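Local structure of ABC transporter, substrate binding protein (Aeropyrum pernix, 3EAF) at residues F116-A121 with A323-T328. The protein binds a magnesium ion and probably captures a small solute outside the cell for delivery to an ABC transporter. Residues are numbered along the deposited sequence; the frame is centred on the assembly and turned at random.
With MG (magnesium ion), chain C.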
loop_
_atom_site.group_PDB
_atom_site.type_symbol
_atom_site.label_atom_id
_atom_site.label_comp_id
_atom_site.label_asym_id
_atom_site.label_seq_id
_atom_site.Cartn_x
_atom_site.Cartn_y
_atom_site.Cartn_z
ATOM N N PHE A 116 -3.389 -17.288 -2.584
ATOM C CA PHE A 116 -2.334 -17.110 -1.581
ATOM C C PHE A 116 -1.874 -15.667 -1.388
ATOM O O PHE A 116 -0.951 -15.415 -0.612
ATOM C CB PHE A 116 -1.146 -18.052 -1.851
ATOM C CG PHE A 116 -1.383 -19.455 -1.371
ATOM C CD1 PHE A 116 -0.875 -19.879 -0.141
ATOM C CD2 PHE A 116 -2.152 -20.348 -2.124
ATOM C CE1 PHE A 116 -1.106 -21.181 0.320
ATOM C CE2 PHE A 116 -2.384 -21.655 -1.676
ATOM C CZ PHE A 116 -1.862 -22.068 -0.444
ATOM N N ASN A 117 -2.538 -14.726 -2.067
ATOM C CA ASN A 117 -2.200 -13.308 -1.947
ATOM C C ASN A 117 -3.115 -12.540 -0.994
ATOM O O ASN A 117 -4.346 -12.627 -1.086
ATOM C CB ASN A 117 -2.168 -12.636 -3.323
ATOM C CG ASN A 117 -1.016 -13.133 -4.187
ATOM O OD1 ASN A 117 0.082 -12.561 -4.184
ATOM N ND2 ASN A 117 -1.250 -14.212 -4.909
ATOM N N PHE A 118 -2.495 -11.798 -0.077
ATOM C CA PHE A 118 -3.204 -11.015 0.936
ATOM C C PHE A 118 -2.508 -9.665 1.107
ATOM O O PHE A 118 -1.311 -9.535 0.862
ATOM C CB PHE A 118 -3.203 -11.735 2.294
ATOM C CG PHE A 118 -3.899 -13.070 2.295
ATOM C CD1 PHE A 118 -5.235 -13.173 2.680
ATOM C CD2 PHE A 118 -3.209 -14.234 1.951
ATOM C CE1 PHE A 118 -5.883 -14.410 2.694
ATOM C CE2 PHE A 118 -3.845 -15.479 1.968
ATOM C CZ PHE A 118 -5.182 -15.570 2.347
ATOM N N TYR A 119 -3.267 -8.660 1.522
ATOM C CA TYR A 119 -2.688 -7.397 1.988
ATOM C C TYR A 119 -3.692 -6.737 2.922
ATOM O O TYR A 119 -4.893 -6.843 2.691
ATOM C CB TYR A 119 -2.274 -6.471 0.825
ATOM C CG TYR A 119 -3.271 -6.363 -0.314
ATOM C CD1 TYR A 119 -4.339 -5.459 -0.251
ATOM C CD2 TYR A 119 -3.136 -7.144 -1.466
ATOM C CE1 TYR A 119 -5.265 -5.359 -1.286
ATOM C CE2 TYR A 119 -4.060 -7.042 -2.514
ATOM C CZ TYR A 119 -5.118 -6.149 -2.415
ATOM O OH TYR A 119 -6.022 -6.037 -3.451
ATOM N N PRO A 120 -3.206 -6.065 3.986
ATOM C CA PRO A 120 -4.081 -5.519 5.030
ATOM C C PRO A 120 -4.673 -4.141 4.694
ATOM O O PRO A 120 -4.647 -3.227 5.527
ATOM C CB PRO A 120 -3.135 -5.420 6.229
ATOM C CG PRO A 120 -1.828 -5.073 5.615
ATOM C CD PRO A 120 -1.785 -5.780 4.270
ATOM N N ALA A 121 -5.202 -4.001 3.481
ATOM C CA ALA A 121 -5.753 -2.734 3.013
ATOM C C ALA A 121 -6.784 -3.019 1.916
ATOM O O ALA A 121 -6.796 -4.116 1.355
ATOM C CB ALA A 121 -4.630 -1.821 2.481
ATOM N N ALA A 323 -5.813 -19.850 7.781
ATOM C CA ALA A 323 -5.964 -19.033 8.978
ATOM C C ALA A 323 -6.331 -17.591 8.637
ATOM O O ALA A 323 -7.149 -16.985 9.318
ATOM C CB ALA A 323 -4.687 -19.072 9.819
ATOM N N LEU A 324 -5.718 -17.040 7.589
ATOM C CA LEU A 324 -6.028 -15.673 7.162
ATOM C C LEU A 324 -7.466 -15.554 6.630
ATOM O O LEU A 324 -8.077 -14.491 6.710
ATOM C CB LEU A 324 -5.009 -15.177 6.127
ATOM C CG LEU A 324 -3.603 -14.851 6.656
ATOM C CD1 LEU A 324 -2.568 -14.831 5.519
ATOM C CD2 LEU A 324 -3.588 -13.537 7.439
ATOM N N GLU A 325 -7.994 -16.660 6.111
ATOM C CA GLU A 325 -9.365 -16.718 5.594
ATOM C C GLU A 325 -10.424 -17.003 6.668
ATOM O O GLU A 325 -11.614 -16.769 6.448
ATOM C CB GLU A 325 -9.461 -17.759 4.467
ATOM C CG GLU A 325 -8.770 -17.328 3.180
ATOM C CD GLU A 325 -8.801 -18.380 2.089
ATOM O OE1 GLU A 325 -8.859 -19.586 2.409
ATOM O OE2 GLU A 325 -8.750 -17.997 0.899
ATOM N N ALA A 326 -9.990 -17.493 7.829
ATOM C CA ALA A 326 -10.918 -17.972 8.854
ATOM C C ALA A 326 -11.063 -17.036 10.049
ATOM O O ALA A 326 -11.794 -17.353 10.982
ATOM C CB ALA A 326 -10.506 -19.372 9.327
ATOM N N ASN A 327 -10.376 -15.896 10.021
ATOM C CA ASN A 327 -10.322 -15.001 11.176
ATOM C C ASN A 327 -10.423 -13.525 10.795
ATOM O O ASN A 327 -9.936 -13.116 9.739
ATOM C CB ASN A 327 -9.013 -15.205 11.962
ATOM C CG ASN A 327 -8.821 -16.630 12.438
ATOM O OD1 ASN A 327 -8.062 -17.400 11.839
ATOM N ND2 ASN A 327 -9.508 -16.993 13.514
ATOM N N THR A 328 -11.046 -12.740 11.672
ATOM C CA THR A 328 -11.027 -11.286 11.589
ATOM C C THR A 328 -9.827 -10.757 12.372
ATOM O O THR A 328 -9.595 -11.179 13.506
ATOM C CB THR A 328 -12.341 -10.694 12.130
ATOM O OG1 THR A 328 -13.403 -11.040 11.238
ATOM C CG2 THR A 328 -12.269 -9.170 12.258
HETATM MG MG MG C . -12.563 -14.509 6.541
HETATM O O HOH W 1 -10.491 -13.735 7.193
HETATM O O HOH W 2 -13.921 -15.442 8.431
HETATM O O HOH W 3 -14.899 -14.134 5.543
#
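Both Phe118 and Leu324 carry CG anti to their own carbonyl carbon (chi1 -62° for Phe118), and these turns place Leu324 CD1 over the ring face of Phe118. Leu324 covers that face in two places: CD1 sits 3.8 Å from the ring centroid of Phe118, only 15° off the normal, a CH-pi contact, while Leu324 CB covers the outer rim, 3.6 Å from Phe118 CE1. Glu325 comes in at the ring edge instead. Its CG is 4.1 Å from Phe118 CZ, close to the ring plane, and the extended chain carries the carboxylate past the ring, the two planes 72° apart. Each carboxylate oxygen has its own partner, OE1 a salt bridge to Lys321 and OE2 a hydrogen bond to His346, whose ring also stacks on Phe118. The backbone of the same glutamate serves the metal: Glu325 O binds magnesium at 2.5 Å, with Asp340 OD1, the backbone O of Tyr341 and three waters. One of those waters also donates to Leu324 O and Asn327 O. Tyr341 links the two sites, since its ring meets Phe118 edge-to-face. In the periplasmic binding protein fold, the Phe118–Leu324 packing joins helix 317-326 to strand 117-118, at the edge of the lobe's six-stranded sheet beside strand 101-104, while Leu324 also packs on Leu299 and Ala303 of helix 288-304.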